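Local coordinates for protein MgGH51 (Meripilus giganteus, PDB 6ZPV) that hydrolyses terminal non-reducing alpha-L-arabinofuranosidic bonds, releasing arabinose, as a fungal alpha-L-arabinofuranosidase of family GH51, at residues Q39-Q44 / F192-L197; A56-S61 / G95-G100; Q135-R140 / S173-V178. All blocks are in the same frame, centred on the assembly; numbering follows the deposited sequence.

Contact 1 (Q39-Q44 / F192-L197)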
loop_
_atom_site.group_PDB
_atom_site.type_symbol
_atom_site.label_atom_id
_atom_site.label_comp_id
_atom_site.label_asym_id
_atom_site.label_seq_id
_atom_site.Cartn_x
_atom_site.Cartn_y
_atom_site.Cartn_z
ATOM N N GLN A 39 9.251 -10.793 11.740
ATOM C CA GLN A 39 7.812 -10.830 12.036
ATOM C C GLN A 39 7.651 -10.870 13.564
ATOM O O GLN A 39 8.413 -11.518 14.254
ATOM C CB GLN A 39 7.134 -11.973 11.312
ATOM C CG GLN A 39 5.669 -12.080 11.593
ATOM C CD GLN A 39 4.921 -13.084 10.752
ATOM O OE1 GLN A 39 5.533 -14.011 10.078
ATOM N NE2 GLN A 39 3.639 -13.021 10.801
ATOM N N ASN A 40 6.646 -10.178 14.081
ATOM C CA ASN A 40 6.400 -10.175 15.529
ATOM C C ASN A 40 7.674 -9.700 16.265
ATOM O O ASN A 40 8.116 -10.318 17.265
ATOM C CB ASN A 40 5.897 -11.551 16.007
ATOM C CG ASN A 40 5.486 -11.607 17.463
ATOM O OD1 ASN A 40 5.088 -10.572 18.051
ATOM N ND2 ASN A 40 5.499 -12.823 18.035
ATOM N N ARG A 41 8.258 -8.620 15.769
ATOM C CA ARG A 41 9.597 -8.188 16.184
ATOM C C ARG A 41 9.687 -7.724 17.629
ATOM O O ARG A 41 10.765 -7.745 18.221
ATOM C CB ARG A 41 10.117 -7.104 15.265
ATOM C CG ARG A 41 9.444 -5.740 15.404
ATOM C CD ARG A 41 10.006 -4.716 14.431
ATOM N NE ARG A 41 9.348 -3.455 14.551
ATOM C CZ ARG A 41 9.498 -2.430 13.729
ATOM N NH1 ARG A 41 10.384 -2.477 12.740
ATOM N NH2 ARG A 41 8.787 -1.315 13.882
ATOM N N ALA A 42 8.566 -7.245 18.168
ATOM C CA ALA A 42 8.566 -6.636 19.511
ATOM C C ALA A 42 7.393 -7.138 20.334
ATOM O O ALA A 42 7.055 -6.537 21.364
ATOM C CB ALA A 42 8.560 -5.128 19.398
ATOM N N PHE A 43 6.808 -8.276 19.961
ATOM C CA PHE A 43 5.777 -8.946 20.766
ATOM C C PHE A 43 4.614 -7.974 21.010
ATOM O O PHE A 43 3.956 -8.025 22.061
ATOM C CB PHE A 43 6.370 -9.500 22.067
ATOM C CG PHE A 43 7.617 -10.317 21.767
ATOM C CD1 PHE A 43 7.553 -11.563 21.201
ATOM C CD2 PHE A 43 8.867 -9.744 21.915
ATOM C CE1 PHE A 43 8.704 -12.218 20.776
ATOM C CE2 PHE A 43 10.001 -10.388 21.488
ATOM C CZ PHE A 43 9.925 -11.601 20.920
ATOM N N GLN A 44 4.301 -7.134 20.027
ATOM C CA GLN A 44 3.243 -6.162 20.263
ATOM C C GLN A 44 1.866 -6.833 20.181
ATOM O O GLN A 44 1.572 -7.639 19.287
ATOM C CB GLN A 44 3.269 -5.085 19.171
ATOM C CG GLN A 44 4.427 -4.108 19.365
ATOM C CD GLN A 44 4.755 -3.359 18.071
ATOM O OE1 GLN A 44 5.223 -3.985 17.095
ATOM N NE2 GLN A 44 4.493 -2.041 18.008
ATOM N N PHE A 192 14.855 -10.105 26.264
ATOM C CA PHE A 192 15.053 -9.355 25.016
ATOM C C PHE A 192 13.799 -8.599 24.643
ATOM O O PHE A 192 12.679 -9.071 24.961
ATOM C CB PHE A 192 15.412 -10.309 23.863
ATOM C CG PHE A 192 16.746 -11.002 23.948
ATOM C CD1 PHE A 192 17.850 -10.407 23.405
ATOM C CD2 PHE A 192 16.871 -12.280 24.538
ATOM C CE1 PHE A 192 19.079 -11.055 23.450
ATOM C CE2 PHE A 192 18.102 -12.898 24.553
ATOM C CZ PHE A 192 19.198 -12.295 24.014
ATOM N N ALA A 193 13.960 -7.518 23.915
ATOM C CA ALA A 193 12.811 -6.753 23.432
ATOM C C ALA A 193 13.210 -6.020 22.164
ATOM O O ALA A 193 14.398 -5.788 21.920
ATOM C CB ALA A 193 12.306 -5.772 24.493
ATOM N N MET A 194 12.185 -5.580 21.421
ATOM C CA MET A 194 12.386 -4.620 20.315
ATOM C C MET A 194 13.531 -5.062 19.397
ATOM O O MET A 194 14.518 -4.352 19.190
ATOM C CB MET A 194 12.594 -3.199 20.861
ATOM C CG MET A 194 12.546 -2.069 19.886
ATOM S SD MET A 194 11.052 -1.967 18.853
ATOM C CE MET A 194 11.675 -2.573 17.274
ATOM N N PHE A 195 13.329 -6.200 18.753
ATOM C CA PHE A 195 14.256 -6.667 17.703
ATOM C C PHE A 195 13.982 -5.964 16.396
ATOM O O PHE A 195 12.850 -5.566 16.114
ATOM C CB PHE A 195 14.039 -8.162 17.478
ATOM C CG PHE A 195 14.388 -9.074 18.627
ATOM C CD1 PHE A 195 15.671 -9.615 18.726
ATOM C CD2 PHE A 195 13.459 -9.469 19.569
ATOM C CE1 PHE A 195 16.017 -10.540 19.713
ATOM C CE2 PHE A 195 13.804 -10.387 20.571
ATOM C CZ PHE A 195 15.066 -10.912 20.646
ATOM N N SER A 196 14.997 -5.923 15.535
ATOM C CA SER A 196 14.792 -5.388 14.188
ATOM C C SER A 196 15.874 -5.893 13.229
ATOM O O SER A 196 17.051 -5.978 13.625
ATOM C CB SER A 196 14.806 -3.863 14.213
ATOM O OG SER A 196 14.618 -3.290 12.916
ATOM N N LEU A 197 15.503 -6.168 11.989
ATOM C CA LEU A 197 16.451 -6.445 10.935
ATOM C C LEU A 197 15.991 -5.762 9.658
ATOM O O LEU A 197 14.895 -6.068 9.167
ATOM C CB LEU A 197 16.614 -7.958 10.694
ATOM C CG LEU A 197 17.661 -8.331 9.650
ATOM C CD1 LEU A 197 19.068 -8.090 10.127
ATOM C CD2 LEU A 197 17.516 -9.772 9.193
HETATM O O HOH W 1 9.461 -6.069 22.799
#

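Contact 2 (A56-S61 / G95-G100)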
loop_
_atom_site.group_PDB
_atom_site.type_symbol
_atom_site.label_atom_id
_atom_site.label_comp_id
_atom_site.label_asym_id
_atom_site.label_seq_id
_atom_site.Cartn_x
_atom_site.Cartn_y
_atom_site.Cartn_z
ATOM N N ALA A 56 6.422 -16.790 14.852
ATOM C CA ALA A 56 7.610 -16.504 14.038
ATOM C C ALA A 56 8.940 -16.829 14.724
ATOM O O ALA A 56 9.970 -16.800 14.024
ATOM C CB ALA A 56 7.610 -15.138 13.431
ATOM N N TRP A 57 8.934 -17.076 16.050
ATOM C CA TRP A 57 10.154 -17.305 16.837
ATOM C C TRP A 57 10.316 -18.780 17.150
ATOM O O TRP A 57 9.328 -19.452 17.507
ATOM C CB TRP A 57 10.141 -16.485 18.123
ATOM C CG TRP A 57 10.114 -15.025 17.923
ATOM C CD1 TRP A 57 9.049 -14.179 17.867
ATOM C CD2 TRP A 57 11.246 -14.188 17.720
ATOM N NE1 TRP A 57 9.442 -12.893 17.668
ATOM C CE2 TRP A 57 10.807 -12.843 17.573
ATOM C CE3 TRP A 57 12.633 -14.437 17.640
ATOM C CZ2 TRP A 57 11.690 -11.765 17.399
ATOM C CZ3 TRP A 57 13.502 -13.371 17.431
ATOM C CH2 TRP A 57 13.024 -12.069 17.311
ATOM N N HIS A 58 11.535 -19.298 17.138
ATOM C CA HIS A 58 11.793 -20.715 17.359
ATOM C C HIS A 58 13.084 -20.898 18.118
ATOM O O HIS A 58 14.059 -20.179 17.866
ATOM C CB HIS A 58 11.915 -21.423 15.980
ATOM C CG HIS A 58 10.747 -21.204 15.093
ATOM N ND1 HIS A 58 9.571 -21.904 15.235
ATOM C CD2 HIS A 58 10.566 -20.276 14.115
ATOM C CE1 HIS A 58 8.694 -21.417 14.340
ATOM N NE2 HIS A 58 9.285 -20.433 13.639
ATOM N N PRO A 59 13.195 -21.917 18.991
ATOM C CA PRO A 59 14.469 -22.148 19.674
ATOM C C PRO A 59 15.516 -22.713 18.743
ATOM O O PRO A 59 15.216 -23.404 17.784
ATOM C CB PRO A 59 14.079 -23.169 20.745
ATOM C CG PRO A 59 12.889 -23.892 20.159
ATOM C CD PRO A 59 12.127 -22.858 19.368
ATOM N N ILE A 60 16.751 -22.427 19.096
ATOM C CA ILE A 60 17.939 -23.145 18.600
ATOM C C ILE A 60 18.371 -24.052 19.746
ATOM O O ILE A 60 18.556 -23.568 20.882
ATOM C CB ILE A 60 19.059 -22.203 18.132
ATOM C CG1 ILE A 60 18.641 -21.445 16.883
ATOM C CG2 ILE A 60 20.342 -22.985 17.918
ATOM C CD1 ILE A 60 19.586 -20.337 16.494
ATOM N N SER A 61 18.601 -25.311 19.450
ATOM C CA SER A 61 19.092 -26.275 20.435
ATOM C C SER A 61 18.105 -26.324 21.589
ATOM O O SER A 61 16.855 -26.322 21.364
ATOM C CB SER A 61 20.531 -26.006 20.786
ATOM O OG SER A 61 21.046 -27.015 21.638
ATOM N N GLY A 95 20.096 -20.438 21.351
ATOM C CA GLY A 95 19.490 -19.171 21.035
ATOM C C GLY A 95 18.173 -19.366 20.383
ATOM O O GLY A 95 17.395 -20.224 20.813
ATOM N N PHE A 96 17.887 -18.540 19.364
ATOM C CA PHE A 96 16.548 -18.572 18.756
ATOM C C PHE A 96 16.641 -17.951 17.353
ATOM O O PHE A 96 17.564 -17.206 17.044
ATOM C CB PHE A 96 15.528 -17.866 19.654
ATOM C CG PHE A 96 16.004 -16.544 20.172
ATOM C CD1 PHE A 96 15.799 -15.359 19.473
ATOM C CD2 PHE A 96 16.633 -16.455 21.428
ATOM C CE1 PHE A 96 16.253 -14.170 19.980
ATOM C CE2 PHE A 96 17.101 -15.257 21.909
ATOM C CZ PHE A 96 16.903 -14.115 21.183
ATOM N N THR A 97 15.650 -18.283 16.540
ATOM C CA THR A 97 15.460 -17.767 15.190
ATOM C C THR A 97 14.139 -17.007 15.057
ATOM O O THR A 97 13.194 -17.279 15.795
ATOM C CB THR A 97 15.572 -18.860 14.120
ATOM O OG1 THR A 97 14.536 -19.812 14.346
ATOM C CG2 THR A 97 16.920 -19.526 14.080
ATOM N N ASN A 98 14.134 -16.138 14.054
ATOM C CA ASN A 98 12.894 -15.533 13.550
ATOM C C ASN A 98 12.800 -15.918 12.068
ATOM O O ASN A 98 13.755 -15.647 11.308
ATOM C CB ASN A 98 12.893 -14.000 13.698
ATOM C CG ASN A 98 11.555 -13.366 13.372
ATOM O OD1 ASN A 98 11.222 -13.225 12.178
ATOM N ND2 ASN A 98 10.824 -12.975 14.401
ATOM N N GLU A 99 11.673 -16.494 11.663
ATOM C CA GLU A 99 11.501 -17.008 10.301
ATOM C C GLU A 99 11.137 -15.899 9.321
ATOM O O GLU A 99 10.914 -16.210 8.126
ATOM C CB GLU A 99 10.423 -18.101 10.304
ATOM C CG GLU A 99 9.015 -17.584 10.590
ATOM C CD GLU A 99 7.949 -18.651 10.629
ATOM O OE1 GLU A 99 7.122 -18.683 9.690
ATOM O OE2 GLU A 99 7.946 -19.509 11.528
ATOM N N GLY A 100 10.997 -14.654 9.756
ATOM C CA GLY A 100 10.594 -13.573 8.863
ATOM C C GLY A 100 9.110 -13.671 8.549
ATOM O O GLY A 100 8.322 -14.352 9.234
HETATM O O HOH W 2 15.359 -22.416 15.138
#

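Contact 3 (Q135-R140 / S173-V178)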
loop_
_atom_site.group_PDB
_atom_site.type_symbol
_atom_site.label_atom_id
_atom_site.label_comp_id
_atom_site.label_asym_id
_atom_site.label_seq_id
_atom_site.Cartn_x
_atom_site.Cartn_y
_atom_site.Cartn_z
ATOM N N GLN A 135 20.847 -17.379 8.794
ATOM C CA GLN A 135 21.151 -18.783 8.508
ATOM C C GLN A 135 20.123 -19.300 7.519
ATOM O O GLN A 135 18.982 -18.861 7.501
ATOM C CB GLN A 135 21.210 -19.591 9.808
ATOM C CG GLN A 135 19.875 -19.678 10.536
ATOM C CD GLN A 135 19.942 -20.606 11.716
ATOM O OE1 GLN A 135 20.788 -20.468 12.572
ATOM N NE2 GLN A 135 19.012 -21.566 11.766
ATOM N N THR A 136 20.544 -20.331 6.767
ATOM C CA THR A 136 19.532 -21.145 6.116
ATOM C C THR A 136 18.606 -21.805 7.141
ATOM O O THR A 136 19.063 -22.025 8.306
ATOM C CB THR A 136 20.124 -22.192 5.186
ATOM O OG1 THR A 136 20.788 -23.170 6.006
ATOM C CG2 THR A 136 21.091 -21.578 4.183
ATOM N N ASN A 137 17.376 -22.177 6.746
ATOM C CA ASN A 137 16.482 -22.825 7.721
ATOM C C ASN A 137 17.067 -24.209 8.092
ATOM O O ASN A 137 16.661 -24.690 9.129
ATOM C CB ASN A 137 15.028 -22.846 7.255
ATOM C CG ASN A 137 14.408 -21.482 7.439
ATOM O OD1 ASN A 137 15.025 -20.569 7.996
ATOM N ND2 ASN A 137 13.222 -21.296 6.944
ATOM N N ALA A 138 17.965 -24.814 7.310
ATOM C CA ALA A 138 18.649 -26.087 7.707
ATOM C C ALA A 138 19.722 -25.896 8.796
ATOM O O ALA A 138 20.229 -26.851 9.305
ATOM C CB ALA A 138 19.221 -26.757 6.464
ATOM N N GLY A 139 20.106 -24.639 9.052
ATOM C CA GLY A 139 21.004 -24.229 10.136
ATOM C C GLY A 139 22.401 -23.809 9.706
ATOM O O GLY A 139 23.293 -23.770 10.567
ATOM N N ARG A 140 22.621 -23.484 8.443
ATOM C CA ARG A 140 23.995 -23.076 8.075
ATOM C C ARG A 140 24.078 -21.561 7.959
ATOM O O ARG A 140 23.216 -20.861 7.361
ATOM C CB ARG A 140 24.527 -23.690 6.776
ATOM C CG ARG A 140 24.862 -25.170 6.813
ATOM C CD ARG A 140 26.210 -25.512 7.542
ATOM N NE ARG A 140 26.360 -26.955 7.435
ATOM C CZ ARG A 140 26.747 -27.602 6.320
ATOM N NH1 ARG A 140 26.646 -28.913 6.283
ATOM N NH2 ARG A 140 27.375 -27.002 5.306
ATOM N N SER A 173 14.290 -19.437 2.138
ATOM C CA SER A 173 14.038 -20.260 3.335
ATOM C C SER A 173 15.201 -20.078 4.319
ATOM O O SER A 173 15.958 -21.021 4.556
ATOM C CB SER A 173 13.780 -21.693 2.926
ATOM O OG SER A 173 12.559 -21.815 2.181
ATOM N N ASN A 174 15.311 -18.867 4.844
ATOM C CA ASN A 174 16.368 -18.423 5.760
ATOM C C ASN A 174 15.720 -17.716 6.969
ATOM O O ASN A 174 14.598 -17.222 6.853
ATOM C CB ASN A 174 17.306 -17.449 5.056
ATOM C CG ASN A 174 17.698 -17.951 3.693
ATOM O OD1 ASN A 174 18.344 -19.021 3.621
ATOM N ND2 ASN A 174 17.306 -17.255 2.622
ATOM N N SER A 175 16.476 -17.650 8.057
ATOM C CA SER A 175 16.026 -17.031 9.310
ATOM C C SER A 175 17.110 -16.131 9.906
ATOM O O SER A 175 18.323 -16.361 9.699
ATOM C CB SER A 175 15.641 -18.071 10.306
ATOM O OG SER A 175 14.475 -18.780 9.935
ATOM N N PHE A 176 16.653 -15.114 10.618
ATOM C CA PHE A 176 17.509 -14.354 11.522
ATOM C C PHE A 176 17.773 -15.192 12.772
ATOM O O PHE A 176 16.880 -15.938 13.206
ATOM C CB PHE A 176 16.787 -13.082 11.901
ATOM C CG PHE A 176 17.466 -12.216 12.930
ATOM C CD1 PHE A 176 18.641 -11.531 12.603
ATOM C CD2 PHE A 176 16.944 -12.053 14.192
ATOM C CE1 PHE A 176 19.299 -10.732 13.514
ATOM C CE2 PHE A 176 17.586 -11.192 15.112
ATOM C CZ PHE A 176 18.753 -10.565 14.789
ATOM N N PHE A 177 18.954 -15.073 13.361
ATOM C CA PHE A 177 19.259 -15.795 14.602
ATOM C C PHE A 177 19.991 -14.885 15.581
ATOM O O PHE A 177 20.698 -13.920 15.199
ATOM C CB PHE A 177 20.093 -17.058 14.351
ATOM C CG PHE A 177 21.526 -16.875 13.938
ATOM C CD1 PHE A 177 22.512 -16.622 14.876
ATOM C CD2 PHE A 177 21.889 -16.978 12.607
ATOM C CE1 PHE A 177 23.836 -16.491 14.460
ATOM C CE2 PHE A 177 23.208 -16.872 12.214
ATOM C CZ PHE A 177 24.213 -16.629 13.172
ATOM N N VAL A 178 19.853 -15.263 16.848
ATOM C CA VAL A 178 20.616 -14.743 17.993
ATOM C C VAL A 178 21.109 -15.950 18.765
ATOM O O VAL A 178 20.284 -16.817 19.113
ATOM C CB VAL A 178 19.757 -13.839 18.883
ATOM C CG1 VAL A 178 20.533 -13.358 20.088
ATOM C CG2 VAL A 178 19.180 -12.685 18.092
HETATM O O HOH W 3 12.126 -18.456 7.063
#

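Contact 1 (Q39-Q44 / F192-L197)
Arg41 and Met194 lie side by side and point the same way, the arginine chain drawn out from CG to NE while the methionine is bent. The first bond of the Met194 side chain leads away from the loop; with CG anti to the backbone N (chi1 -168°), bends at chi2 and chi3 bring the thioether back. SD comes 4.1 Å from Ala42 CB, an approach that the short side chain of the alanine allows, and CE settles over one face of the guanidinium, 3.7 Å from Arg41 NE. A flexible, unbranched thioether suits this place because it can double back over a flat cation without competing for its N-H groups. Arg41 NH1 forms a salt bridge with Glu36 and a hydrogen bond with Tyr34 OH; Ser196 OG also bonds to Glu36. The aliphatic root of Arg41 lies against the strand backbone, with CB 3.2 Å from Phe195 O, a buried carbonyl oxygen for which the model holds no hydrogen-bonding partner.

Phe43 and Phe195 meet rim to rim: CE2 of each approaches CE2 of the other at 3.9 Å, each near the plane of the opposing ring, while the side chains cross obliquely. Phe195 CG stands beside its own backbone N (chi1 -65°), and the rim of that ring also borders Arg41 O. The same oxygen accepts from Phe195 N at 3.0 Å, with the donor 35° above the carbonyl plane. Beside this direct bond, a water donates to Ala42 O, 2.8 Å away, and accepts from Met194 N. The thioether and aromatic patches are thus separate, with the backbone bond between them. Through them loop 39-44 packs on strand 189-198 in one sheet of a beta-sandwich, where Phe195 also meets Trp57 of the other sheet.

Contact 2 (A56-S61 / G95-G100)
Trp57 to Ile60 pair with Gly95 to Asn98 as antiparallel strands whose axes come within 4.2 Å and run 146° apart, His58 and Thr97 exchanging bonds as a hydrogen-bonded pair. On one face, Asn98 CG is anti to its backbone N (chi1 -172°), and the amide stands nearly upright on the indole of Trp57, the planes 83° apart. ND2 lies over the ring, 3.2 Å from Trp57 CE2, and donates to Gln39 O, while CB makes a CH-pi contact with the six-membered ring. The broad indole suits its place by offering a face to both the amide and CB. Asn98 OD1 turns back to accept from Gly100 N, an Asx turn. Trp57 NE1 is held by Asn40 O, and Trp57 CZ3 meets the rim of Phe96 at CD1, 3.7 Å away. Here 57-60 is an outermost strand of a five-stranded antiparallel sheet in a beta-sandwich. On the other face, His58 NE2 donates to the anti lone pair of Glu99 OE2 at 2.7 Å, imidazole and carboxylate nearly coplanar; the carboxylate and a nearby sulfate ion would probably favour a positively charged ring. Ile60 CD1 packs 3.7 Å from Thr97 CG2, and a water joins Thr97 OG1 to Pro59 O.

Contact 3 (Q135-R140 / S173-V178)
Asn137 reaches across to Ser173 and Ser175. CB lies 3.4 Å from Ser173 O, the oxygen that also accepts from Asn137 N. CG, anti to the carbonyl carbon and beside the backbone N (chi1 -77°), comes 3.3 Å from the same Ser173 O. At the tip the amide divides its work: OD1 accepts from Ser175 OG at 2.7 Å, the donor tilted 31° from the carbonyl plane, while ND2 donates to a water that in turn donates to Asn174 O. An asparagine suits the spot because it offers an acceptor and a donor at once. Replacing Ser175 by an alanine would probably leave Asn137 OD1 without its hydroxyl donor and the amide freer to turn. Beside this, Gln135 and Ser175 exchange two nearly straight backbone bonds, and Gln135 CB rests 3.9 Å from Phe177 CD2, its OE1 being taken by Arg93. Beyond the pairing the chain reverses: Gly139 N donates to Thr136 O, and Thr136 N to Arg140 O. At Gly139 a CB would jam against Ala138 O, so glycine is called for in this type I turn with a G1 bulge, typical of a tight beta-hairpin, here joining strands 127-136 and 141-150.

In the fold
From the N terminus the chain leaves strand 20-21 of the parallel barrel, passes helix 29-33 and enters loop 39-44, the first half of contact 1, which closes only when strand 189-198 arrives. Both other contacts fall within that long excursion. Contact 2 closes early, strand 93-98 returning to pair with 57-60; contact 3 follows in series, as 174-181 comes back to 127-136. None of them crosses another. Strands 93-98 and 174-181 are neighbours, so contacts 2 and 3 build adjoining parts of one sheet, while contact 1 involves the facing sheet through 189-198. Val178 and Phe176 pack on Phe195 and Leu197, joining the two layers before the chain returns to the barrel at 224-227.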